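Local coordinates for predicted metal-dependent hydrolase of the TIM-barrel fold (Lactobacillus casei, PDB 2QPX), which binds zinc and is probably a metal-dependent hydrolase of the amidohydrolase type, with no established substrate, at residues H17-L22 with L98-G103; F21-K26 with A319-E324; I313-D318 with L328-F333; D222-F227 with K366-E371. One frame throughout, in Å; residues are numbered along the deposited sequence. Where two conformers were deposited one is given.

Interaction 1. Residues H17-L22 with L98-G103; sequences HHCHFL and LLIDTG. With ZN (zinc ion), chain B.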
# COMPACT_ATOMS: atom_id res chain seq x y z
N HIS A 17 1.68 -2.72 25.90
CA HIS A 17 2.44 -3.98 25.86
C HIS A 17 3.85 -3.85 25.28
O HIS A 17 4.63 -4.80 25.39
CB HIS A 17 1.65 -5.11 25.16
CG HIS A 17 1.85 -5.11 23.69
ND1 HIS A 17 2.72 -5.97 23.07
CD2 HIS A 17 1.37 -4.27 22.73
CE1 HIS A 17 2.80 -5.63 21.79
NE2 HIS A 17 1.98 -4.62 21.55
N HIS A 18 4.16 -2.70 24.67
CA HIS A 18 5.48 -2.45 24.17
C HIS A 18 5.81 -0.97 24.23
O HIS A 18 5.25 -0.18 23.45
CB HIS A 18 5.64 -2.95 22.73
CG HIS A 18 6.99 -2.60 22.17
ND1 HIS A 18 8.11 -3.36 22.42
CD2 HIS A 18 7.39 -1.54 21.44
CE1 HIS A 18 9.16 -2.78 21.84
NE2 HIS A 18 8.75 -1.67 21.26
N CYS A 19 6.77 -0.62 25.07
CA CYS A 19 7.20 0.77 25.22
C CYS A 19 8.61 0.79 25.80
O CYS A 19 9.26 -0.25 25.89
CB CYS A 19 6.16 1.56 26.04
SG CYS A 19 5.87 0.85 27.68
N HIS A 20 9.07 1.96 26.20
CA HIS A 20 10.48 2.20 26.43
C HIS A 20 10.72 3.15 27.63
O HIS A 20 9.81 3.87 28.11
CB HIS A 20 11.11 2.77 25.17
CG HIS A 20 11.15 1.78 24.03
ND1 HIS A 20 11.96 0.67 24.05
CD2 HIS A 20 10.48 1.74 22.85
CE1 HIS A 20 11.75 -0.04 22.94
NE2 HIS A 20 10.86 0.59 22.19
N PHE A 21 11.94 3.13 28.14
CA PHE A 21 12.30 3.94 29.29
C PHE A 21 12.04 5.42 29.06
O PHE A 21 12.25 5.98 27.97
CB PHE A 21 13.79 3.85 29.58
CG PHE A 21 14.27 2.50 30.01
CD1 PHE A 21 13.84 1.90 31.16
CD2 PHE A 21 15.23 1.84 29.25
CE1 PHE A 21 14.37 0.68 31.58
CE2 PHE A 21 15.73 0.62 29.66
CZ PHE A 21 15.30 0.05 30.83
N LEU A 22 11.65 6.07 30.16
CA LEU A 22 11.66 7.52 30.26
C LEU A 22 13.04 8.05 30.62
O LEU A 22 13.89 7.29 31.10
CB LEU A 22 10.61 7.99 31.31
CG LEU A 22 9.15 7.63 31.03
CD1 LEU A 22 8.32 7.78 32.33
CD2 LEU A 22 8.60 8.53 29.95
N LEU A 98 2.82 -0.78 32.04
CA LEU A 98 3.79 -0.64 30.97
C LEU A 98 4.67 -1.87 30.91
O LEU A 98 5.22 -2.28 31.93
CB LEU A 98 4.68 0.56 31.21
CG LEU A 98 3.99 1.93 31.45
CD1 LEU A 98 5.08 3.02 31.60
CD2 LEU A 98 2.88 2.27 30.45
N LEU A 99 4.85 -2.42 29.71
CA LEU A 99 5.85 -3.46 29.48
C LEU A 99 6.97 -2.83 28.64
O LEU A 99 6.78 -2.53 27.47
CB LEU A 99 5.25 -4.69 28.79
CG LEU A 99 3.91 -5.21 29.32
CD1 LEU A 99 3.48 -6.51 28.61
CD2 LEU A 99 3.98 -5.40 30.83
N ILE A 100 8.13 -2.63 29.26
CA ILE A 100 9.24 -1.90 28.69
C ILE A 100 10.29 -2.87 28.12
O ILE A 100 10.80 -3.76 28.80
CB ILE A 100 9.92 -0.98 29.70
CG1 ILE A 100 8.98 0.21 30.01
CG2 ILE A 100 11.30 -0.52 29.21
CD1 ILE A 100 9.48 1.23 31.02
N ASP A 101 10.58 -2.68 26.83
CA ASP A 101 11.70 -3.33 26.15
C ASP A 101 12.97 -2.66 26.67
O ASP A 101 13.28 -1.51 26.32
CB ASP A 101 11.53 -3.18 24.64
CG ASP A 101 12.77 -3.55 23.84
OD1 ASP A 101 13.82 -3.96 24.36
OD2 ASP A 101 12.63 -3.38 22.63
N THR A 102 13.72 -3.35 27.52
CA THR A 102 14.81 -2.72 28.23
C THR A 102 16.11 -2.68 27.37
O THR A 102 17.14 -2.24 27.86
CB THR A 102 15.08 -3.44 29.56
OG1 THR A 102 15.36 -4.82 29.30
CG2 THR A 102 13.91 -3.33 30.52
N GLY A 103 16.04 -3.13 26.12
CA GLY A 103 17.20 -3.11 25.23
C GLY A 103 17.49 -1.78 24.54
O GLY A 103 18.55 -1.62 23.97
ZN ZN B . 10.06 -0.23 20.45
O HOH W 1 13.51 1.18 26.56
O HOH W 2 10.56 0.61 18.63
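Cys19 and Ile100 form a parallel beta bridge where strand 14-19 runs beside strand 95-101, at the buried strand ends that bring the first histidine ligands to the zinc site. Two backbone hydrogen bonds fix the register: Cys19 N donates to Leu99 O (3.1 Å), and Asp101 N donates to Cys19 O (2.9 Å). Both bridging side chains leave the sheet on the same face, where Cys19 SG packs 3.9 Å from Ile100 CG1 and also reaches Leu98 CB.

His18 and His20 make up the His-X-His motif of the amidohydrolase superfamily, and the NE2 of each binds zinc at 2.1 Å. Asp101 lies alongside both imidazoles, with its CG anti to the backbone N (chi1 168°). Its OD2 comes 3.6 Å from His18 CE1 and 3.5 Å from His20 CE1, the carboxylate being turned about 50° from either ring. This oxygen is bound by Arg129 and by the carboxylated lysine at position 167, while OD1 closes an Asx turn on Gly103 N. His18 ND1 is held by Gln226. His20 ND1 bonds weakly to Asp101 O, and a water in the plane of its ring joins this nitrogen to Asp101 O and Phe21 N. Farther on, Ile100 CG2 sits over one face of the Phe21 ring, 4.1 Å from the centroid, in a CH-pi contact.

Strand 124-127 adjoins strand 95-101 and receives Leu99, Ile100 and Thr102; Tyr326 of helix 323-342 packs on Cys19 and Leu98, and His17 reaches Val261 and Leu263 of strand 260-264.

Interaction 2. Residues F21-K26 with A319-E324; sequences FLIDGK and ASTYPE. With EDO (1,2-ethanediol), chain L.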
# COMPACT_ATOMS: atom_id res chain seq x y z
N PHE A 21 11.94 3.13 28.14
CA PHE A 21 12.30 3.94 29.29
C PHE A 21 12.04 5.42 29.06
O PHE A 21 12.25 5.98 27.97
CB PHE A 21 13.79 3.85 29.58
CG PHE A 21 14.27 2.50 30.01
CD1 PHE A 21 13.84 1.90 31.16
CD2 PHE A 21 15.23 1.84 29.25
CE1 PHE A 21 14.37 0.68 31.58
CE2 PHE A 21 15.73 0.62 29.66
CZ PHE A 21 15.30 0.05 30.83
N LEU A 22 11.65 6.07 30.16
CA LEU A 22 11.66 7.52 30.26
C LEU A 22 13.04 8.05 30.62
O LEU A 22 13.89 7.29 31.10
CB LEU A 22 10.61 7.99 31.31
CG LEU A 22 9.15 7.63 31.03
CD1 LEU A 22 8.32 7.78 32.33
CD2 LEU A 22 8.60 8.53 29.95
N ILE A 23 13.23 9.35 30.42
CA ILE A 23 14.45 10.03 30.84
C ILE A 23 14.21 10.92 32.05
O ILE A 23 13.09 11.21 32.44
CB ILE A 23 15.08 10.85 29.68
CG1 ILE A 23 14.29 12.13 29.38
CG2 ILE A 23 15.33 9.94 28.43
CD1 ILE A 23 15.01 13.10 28.44
N ASP A 24 15.32 11.28 32.68
CA ASP A 24 15.38 12.23 33.80
C ASP A 24 14.69 13.54 33.46
O ASP A 24 15.09 14.21 32.51
CB ASP A 24 16.87 12.43 34.13
CG ASP A 24 17.14 13.29 35.36
OD1 ASP A 24 16.23 13.89 35.93
OD2 ASP A 24 18.32 13.33 35.76
N GLY A 25 13.66 13.89 34.23
CA GLY A 25 12.86 15.09 34.02
C GLY A 25 13.64 16.39 34.20
O GLY A 25 13.23 17.44 33.73
N LYS A 26 14.80 16.31 34.85
CA LYS A 26 15.67 17.47 35.08
C LYS A 26 16.54 17.86 33.88
O LYS A 26 17.20 18.90 33.90
CB LYS A 26 16.57 17.21 36.30
CG LYS A 26 15.79 16.93 37.55
CD LYS A 26 16.72 16.79 38.79
CE LYS A 26 17.55 15.50 38.73
NZ LYS A 26 16.68 14.28 38.67
N ALA A 319 6.35 4.27 23.06
CA ALA A 319 6.84 5.54 23.52
C ALA A 319 8.10 5.40 24.38
O ALA A 319 8.27 4.41 25.10
CB ALA A 319 5.74 6.27 24.33
N SER A 320 8.98 6.40 24.29
CA SER A 320 10.11 6.55 25.19
C SER A 320 10.18 7.96 25.67
O SER A 320 9.50 8.85 25.15
CB SER A 320 11.47 6.22 24.54
OG SER A 320 11.97 7.24 23.72
N THR A 321 11.08 8.15 26.63
CA THR A 321 11.68 9.44 26.97
C THR A 321 10.79 10.35 27.82
O THR A 321 11.16 10.69 28.94
CB THR A 321 12.21 10.15 25.67
OG1 THR A 321 13.17 9.32 25.03
CG2 THR A 321 12.84 11.54 25.99
N TYR A 322 9.63 10.74 27.30
CA TYR A 322 8.74 11.64 27.96
C TYR A 322 7.30 11.21 27.89
O TYR A 322 6.87 10.59 26.93
CB TYR A 322 8.88 13.03 27.32
CG TYR A 322 10.11 13.86 27.66
CD1 TYR A 322 10.62 13.93 28.95
CD2 TYR A 322 10.72 14.64 26.70
CE1 TYR A 322 11.68 14.78 29.26
CE2 TYR A 322 11.76 15.50 26.99
CZ TYR A 322 12.25 15.56 28.28
OH TYR A 322 13.27 16.42 28.52
N PRO A 323 6.50 11.60 28.90
CA PRO A 323 5.10 11.15 28.94
C PRO A 323 4.24 11.66 27.82
O PRO A 323 3.23 11.02 27.49
CB PRO A 323 4.61 11.61 30.31
CG PRO A 323 5.51 12.80 30.65
CD PRO A 323 6.86 12.38 30.11
N GLU A 324 4.61 12.78 27.20
CA GLU A 324 3.86 13.26 26.03
C GLU A 324 3.77 12.22 24.91
O GLU A 324 2.77 12.18 24.20
CB GLU A 324 4.46 14.53 25.44
CG GLU A 324 4.37 15.75 26.32
CD GLU A 324 5.51 15.93 27.33
OE1 GLU A 324 6.24 14.98 27.65
OE2 GLU A 324 5.61 17.05 27.89
C1 EDO L . 20.79 15.83 33.66
O1 EDO L . 20.94 16.80 32.62
C2 EDO L . 19.93 16.40 34.78
O2 EDO L . 19.85 15.48 35.88
O HOH W 3 13.49 17.64 30.97
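Backbone hydrogen bonds join Leu22 and its neighbours to Thr321 in a single bridge between two loops. Thr321 N donates to Phe21 O (2.8 Å), and Ile23 N donates to Thr321 O (2.9 Å) in the carbonyl plane, on a lone pair, with an N-H...O angle of 172°. Thr321 has positive phi, and Tyr322 N bonds back to Ser320 O (2.9 Å), which makes a classic gamma turn that turns the backbone N-H and C=O of Thr321 to the 21-26 loop.

Apolar contacts gather round Ile23. Its CG1 stands between the backbone N and the carbonyl carbon (chi1 74°), and beyond it CD1 lies 3.6 Å from Thr321 CG2 and 3.7 Å from Tyr322 CZ. Thr321 CG2 in turn covers one face of the Tyr322 ring near its rim. Leu22 CD2 lies against the Thr321 carbonyl and the Pro323 ring.

Polar contacts shape the far end of the loop. Asp24 OD1 takes Lys26 N (3.0 Å) in an Asx turn and Lys26 NZ (2.8 Å) in a salt bridge, the two donors reaching it from opposite faces of the carboxylate plane; NZ also pairs with Asp79. An alanine at Asp24 would probably leave the Asx turn without its bond and Lys26 NZ with one carboxylate fewer, freer to swing. A water links Gly25 O to the Tyr322 hydroxyl.

Helices 30-37 and 79-92 border this contact. It ties together the loops that leave strands 14-19 and 313-314, at whose ends His18, His20 and Asp318 bind zinc, as expected for the ligand-bearing end of an amidohydrolase TIM barrel.

Interaction 3. Residues I313-D318 with L328-F333; sequences ILFASD and LAARQF. With ZN (zinc ion), chain B.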
# COMPACT_ATOMS: atom_id res chain seq x y z
N ILE A 313 -5.49 -7.51 17.47
CA ILE A 313 -4.86 -6.18 17.42
C ILE A 313 -4.76 -5.64 18.86
O ILE A 313 -5.68 -5.80 19.66
CB ILE A 313 -5.50 -5.21 16.36
CG1 ILE A 313 -4.57 -4.01 16.09
CG2 ILE A 313 -6.91 -4.81 16.77
CD1 ILE A 313 -4.99 -3.08 14.91
N LEU A 314 -3.62 -5.03 19.19
CA LEU A 314 -3.30 -4.59 20.56
C LEU A 314 -3.00 -3.09 20.57
O LEU A 314 -2.51 -2.54 19.59
CB LEU A 314 -2.03 -5.29 21.09
CG LEU A 314 -1.97 -6.82 20.98
CD1 LEU A 314 -0.61 -7.36 21.48
CD2 LEU A 314 -3.15 -7.47 21.72
N PHE A 315 -3.27 -2.44 21.69
CA PHE A 315 -2.70 -1.12 21.96
C PHE A 315 -1.23 -1.23 22.41
O PHE A 315 -0.89 -2.00 23.31
CB PHE A 315 -3.43 -0.37 23.07
CG PHE A 315 -2.73 0.88 23.49
CD1 PHE A 315 -2.72 1.99 22.66
CD2 PHE A 315 -2.01 0.93 24.68
CE1 PHE A 315 -2.03 3.11 23.01
CE2 PHE A 315 -1.28 2.07 25.03
CZ PHE A 315 -1.33 3.14 24.22
N ALA A 316 -0.38 -0.40 21.80
CA ALA A 316 0.91 -0.05 22.35
C ALA A 316 1.24 1.36 21.90
O ALA A 316 0.73 1.83 20.90
CB ALA A 316 2.06 -1.00 21.90
N SER A 317 2.10 2.03 22.67
CA SER A 317 2.62 3.35 22.30
C SER A 317 3.95 3.33 21.56
O SER A 317 4.23 4.20 20.73
CB SER A 317 2.77 4.23 23.56
OG SER A 317 3.80 3.72 24.41
N ASP A 318 4.79 2.35 21.87
CA ASP A 318 6.20 2.41 21.48
C ASP A 318 6.90 3.68 21.99
O ASP A 318 7.93 4.10 21.44
CB ASP A 318 6.44 2.25 19.94
CG ASP A 318 7.86 1.84 19.63
OD1 ASP A 318 8.45 1.11 20.44
OD2 ASP A 318 8.42 2.19 18.58
N LEU A 328 0.23 10.99 23.60
CA LEU A 328 -0.22 11.20 22.21
C LEU A 328 -0.66 9.90 21.55
O LEU A 328 -1.68 9.84 20.87
CB LEU A 328 0.82 11.92 21.36
CG LEU A 328 0.37 12.34 19.95
CD1 LEU A 328 -0.83 13.23 20.03
CD2 LEU A 328 1.53 13.05 19.22
N ALA A 329 0.07 8.82 21.83
CA ALA A 329 -0.29 7.50 21.32
C ALA A 329 -1.65 7.13 21.82
O ALA A 329 -2.51 6.66 21.06
CB ALA A 329 0.78 6.42 21.75
N ALA A 330 -1.85 7.28 23.12
CA ALA A 330 -3.15 6.95 23.73
C ALA A 330 -4.30 7.78 23.15
O ALA A 330 -5.39 7.25 22.82
CB ALA A 330 -3.06 7.11 25.27
N ARG A 331 -4.08 9.07 23.01
CA ARG A 331 -5.12 9.95 22.50
C ARG A 331 -5.49 9.59 21.07
O ARG A 331 -6.69 9.47 20.75
CB ARG A 331 -4.73 11.42 22.58
CG ARG A 331 -5.89 12.29 22.10
CD ARG A 331 -5.71 13.72 22.52
NE ARG A 331 -5.99 13.89 23.94
CZ ARG A 331 -5.67 14.97 24.64
NH1 ARG A 331 -5.06 15.99 24.06
NH2 ARG A 331 -5.96 15.02 25.93
N GLN A 332 -4.48 9.39 20.22
CA GLN A 332 -4.78 9.12 18.81
C GLN A 332 -5.40 7.74 18.64
O GLN A 332 -6.29 7.54 17.80
CB GLN A 332 -3.54 9.25 17.93
CG GLN A 332 -2.92 10.64 17.96
CD GLN A 332 -3.88 11.77 17.69
OE1 GLN A 332 -4.40 12.35 18.64
NE2 GLN A 332 -4.20 12.03 16.41
N PHE A 333 -4.94 6.76 19.39
CA PHE A 333 -5.50 5.42 19.32
C PHE A 333 -6.95 5.38 19.84
O PHE A 333 -7.83 4.80 19.21
CB PHE A 333 -4.61 4.44 20.07
CG PHE A 333 -4.90 2.99 19.78
CD1 PHE A 333 -4.39 2.37 18.64
CD2 PHE A 333 -5.68 2.24 20.62
CE1 PHE A 333 -4.63 1.05 18.37
CE2 PHE A 333 -5.94 0.89 20.36
CZ PHE A 333 -5.41 0.30 19.25
ZN ZN B . 10.06 -0.23 20.45
O HOH W 2 10.56 0.61 18.63
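Phe315 and Phe333 meet in the last beta-alpha unit of the barrel, where segment 313-318 climbs to the zinc ligand Asp318 and helix 323-342 returns along its outer side. The rings form an offset edge-to-face pair, centroids 5.4 Å apart and planes at 60°. The edge of Phe315 is directed at the face of Phe333: its CG is anti to the backbone N (chi1 171°), and beyond it CD1 lies 3.6 Å from Phe333 CD2. Phe315 CE1 continues past this pair to Ala330 CA and the carbonyl oxygen of Ala329, which sits at the ring edge.

One helical turn before Phe333, Ala329 CB presses on Ser317 CB at 3.5 Å, tighter than usual for two carbons, so the helix backbone comes very near the chain here. Ser317 OG is engaged by Asp16 and by Ala319 N. Just beyond, Asp318 OD1 binds zinc at 2.1 Å, beside His18, His20 and the carboxylated lysine at position 167, while OD2 accepts a hydrogen bond from the zinc-bound water (2.7 Å).

Strand 14-19 adjoins the segment and meets Ala316 and Ser317. Ile359 of helix 349-367 packs on Phe333, helix 289-292 touches Ala329 and Phe333, and Phe346 of the second subunit lies against Leu328 and Gln332.

Interaction 4. Residues D222-F227 with K366-E371; sequences DMPLQF and KLYHQE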
# COMPACT_ATOMS: atom_id res chain seq x y z
N ASP A 222 6.11 -20.00 27.72
CA ASP A 222 4.80 -19.50 27.36
C ASP A 222 4.71 -17.98 27.50
O ASP A 222 3.72 -17.46 28.02
CB ASP A 222 3.68 -20.16 28.19
CG ASP A 222 2.30 -19.89 27.61
OD1 ASP A 222 2.15 -19.70 26.36
OD2 ASP A 222 1.34 -19.79 28.42
N MSE A 223 5.71 -17.27 26.96
CA MSE A 223 5.67 -15.81 26.92
C MSE A 223 5.79 -15.34 25.46
O MSE A 223 6.37 -16.06 24.65
CB MSE A 223 6.75 -15.21 27.81
CG MSE A 223 6.73 -15.81 29.20
SE MSE A 223 7.74 -14.77 30.49
CE MSE A 223 9.49 -14.77 29.70
N PRO A 224 5.24 -14.17 25.13
CA PRO A 224 5.29 -13.74 23.74
C PRO A 224 6.65 -13.32 23.22
O PRO A 224 7.53 -12.93 24.02
CB PRO A 224 4.34 -12.54 23.72
CG PRO A 224 3.47 -12.73 24.94
CD PRO A 224 4.39 -13.26 25.91
N LEU A 225 6.78 -13.38 21.89
CA LEU A 225 7.96 -12.87 21.18
C LEU A 225 7.49 -11.76 20.27
O LEU A 225 6.74 -11.98 19.32
CB LEU A 225 8.66 -13.96 20.36
CG LEU A 225 9.81 -13.53 19.45
CD1 LEU A 225 10.93 -12.83 20.25
CD2 LEU A 225 10.30 -14.80 18.66
N GLN A 226 7.98 -10.56 20.56
CA GLN A 226 7.69 -9.37 19.78
C GLN A 226 8.75 -9.19 18.70
O GLN A 226 9.94 -9.45 18.93
CB GLN A 226 7.76 -8.14 20.68
CG GLN A 226 6.92 -8.19 21.93
CD GLN A 226 7.09 -6.94 22.82
OE1 GLN A 226 8.10 -6.24 22.70
NE2 GLN A 226 6.13 -6.69 23.74
N PHE A 227 8.33 -8.71 17.52
CA PHE A 227 9.23 -8.28 16.45
C PHE A 227 8.92 -6.84 16.06
O PHE A 227 7.77 -6.51 15.73
CB PHE A 227 9.04 -9.11 15.18
CG PHE A 227 9.60 -10.49 15.27
CD1 PHE A 227 8.88 -11.52 15.85
CD2 PHE A 227 10.85 -10.77 14.74
CE1 PHE A 227 9.38 -12.80 15.88
CE2 PHE A 227 11.34 -12.05 14.77
CZ PHE A 227 10.61 -13.08 15.34
N LYS A 366 -4.07 -11.25 28.86
CA LYS A 366 -4.04 -12.70 28.71
C LYS A 366 -2.71 -13.16 28.13
O LYS A 366 -2.09 -14.08 28.65
CB LYS A 366 -5.20 -13.17 27.83
CG LYS A 366 -5.15 -14.67 27.60
CD LYS A 366 -6.48 -15.25 27.26
CE LYS A 366 -6.36 -16.78 27.14
NZ LYS A 366 -7.67 -17.38 26.80
N LEU A 367 -2.26 -12.51 27.06
CA LEU A 367 -1.08 -12.91 26.35
C LEU A 367 0.18 -12.87 27.22
O LEU A 367 1.03 -13.76 27.18
CB LEU A 367 -1.00 -11.96 25.13
CG LEU A 367 -0.17 -12.23 23.94
CD1 LEU A 367 -0.41 -13.64 23.47
CD2 LEU A 367 -0.55 -11.10 22.91
N TYR A 368 0.30 -11.83 28.05
CA TYR A 368 1.45 -11.61 28.86
C TYR A 368 1.25 -12.05 30.31
O TYR A 368 2.13 -11.85 31.16
CB TYR A 368 1.93 -10.16 28.82
CG TYR A 368 2.42 -9.69 27.45
CD1 TYR A 368 1.57 -9.11 26.53
CD2 TYR A 368 3.75 -9.80 27.11
CE1 TYR A 368 2.02 -8.65 25.30
CE2 TYR A 368 4.22 -9.35 25.88
CZ TYR A 368 3.35 -8.79 24.97
OH TYR A 368 3.79 -8.31 23.76
N HIS A 369 0.10 -12.64 30.60
CA HIS A 369 -0.17 -13.17 31.93
C HIS A 369 -0.19 -12.07 33.01
O HIS A 369 0.37 -12.24 34.11
CB HIS A 369 0.80 -14.28 32.32
CG HIS A 369 0.93 -15.37 31.30
ND1 HIS A 369 -0.09 -16.24 31.01
CD2 HIS A 369 1.95 -15.69 30.46
CE1 HIS A 369 0.30 -17.07 30.05
NE2 HIS A 369 1.55 -16.76 29.71
N GLN A 370 -0.82 -10.94 32.66
CA GLN A 370 -0.87 -9.77 33.54
C GLN A 370 -2.29 -9.48 34.01
O GLN A 370 -2.62 -8.35 34.33
CB GLN A 370 -0.28 -8.54 32.85
CG GLN A 370 1.15 -8.77 32.34
CD GLN A 370 2.11 -9.02 33.48
OE1 GLN A 370 2.23 -8.17 34.39
NE2 GLN A 370 2.80 -10.17 33.45
N GLU A 371 -3.11 -10.52 34.09
CA GLU A 371 -4.52 -10.34 34.50
C GLU A 371 -4.66 -9.63 35.83
O GLU A 371 -5.50 -8.74 35.99
CB GLU A 371 -5.25 -11.69 34.56
CG GLU A 371 -5.36 -12.39 33.22
CD GLU A 371 -4.26 -13.42 32.92
OE1 GLU A 371 -3.16 -13.36 33.52
OE2 GLU A 371 -4.53 -14.31 32.10
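Tyr368 lays its ring beneath Pro224 and sends its hydroxyl to Gln226, joining the end of helix 349-367 to strand 225-229 and the residues leading into it. With CG of Tyr368 anti to the carbonyl carbon (chi1 -64°), the ring passes along Pro224 and its OH reaches Gln226. Pro224 CG sits over the face of the ring, offset toward the rim, 3.8 Å from the centroid in a CH-pi contact, and it also meets Leu367 CG at 3.8 Å.

Gln226 has its chain extended beyond CG (chi2 177°), which sets CD out toward the tyrosine hydroxyl; the side chain crosses that of Tyr368 at about a right angle. NE2 donates to Tyr368 OH (2.8 Å) in an almost straight bond lying in the amide plane, although amide and ring planes stand 81° apart. The same hydroxyl is hydrogen bonded to His17 ND1, and Gln226 OE1 engages His18 ND1. A phenylalanine in place of Tyr368 would keep the ring under Pro224 but would probably leave Gln226 NE2 and His17 ND1 without their shared hydroxyl, and the amide less firmly fixed.

Nearer the surface, His369 lies across Asp222. Its NE2 donates to Asp222 O (2.8 Å), which lies in the plane of the imidazole. Asp222 OD2 stands 3.3 Å from the same NE2, and its OD1 forms a salt bridge with Lys259. Asp222 and His369 each follow a helix with positive phi in a Schellman motif, so two helix ends meet here.

Gln226, steadied by Tyr368 from the end of an outer helix of the TIM barrel, is a second-shell residue behind the zinc ligand His18.

Interaction 1 is the hub: its centre lies about 11 Å from that of interaction 2, 13 Å from interaction 3 and 14 Å from interaction 4, and it touches all three. Interactions 2 and 4 are the farthest apart, about 24 Å between centres and with no touch. Interactions 1 and 2 start from one continuous stretch near the N-terminus and share Phe21 and Leu22; residues 313-324 supply interactions 3 and 2 in succession, both using helix 323-342, and residues 366-371 complete interaction 4 on helix 349-367. Interaction 1 belongs to the three-stranded sheet, interactions 3 and 4 to the four-stranded one, so together they bring first and last strands of the barrel round one zinc site.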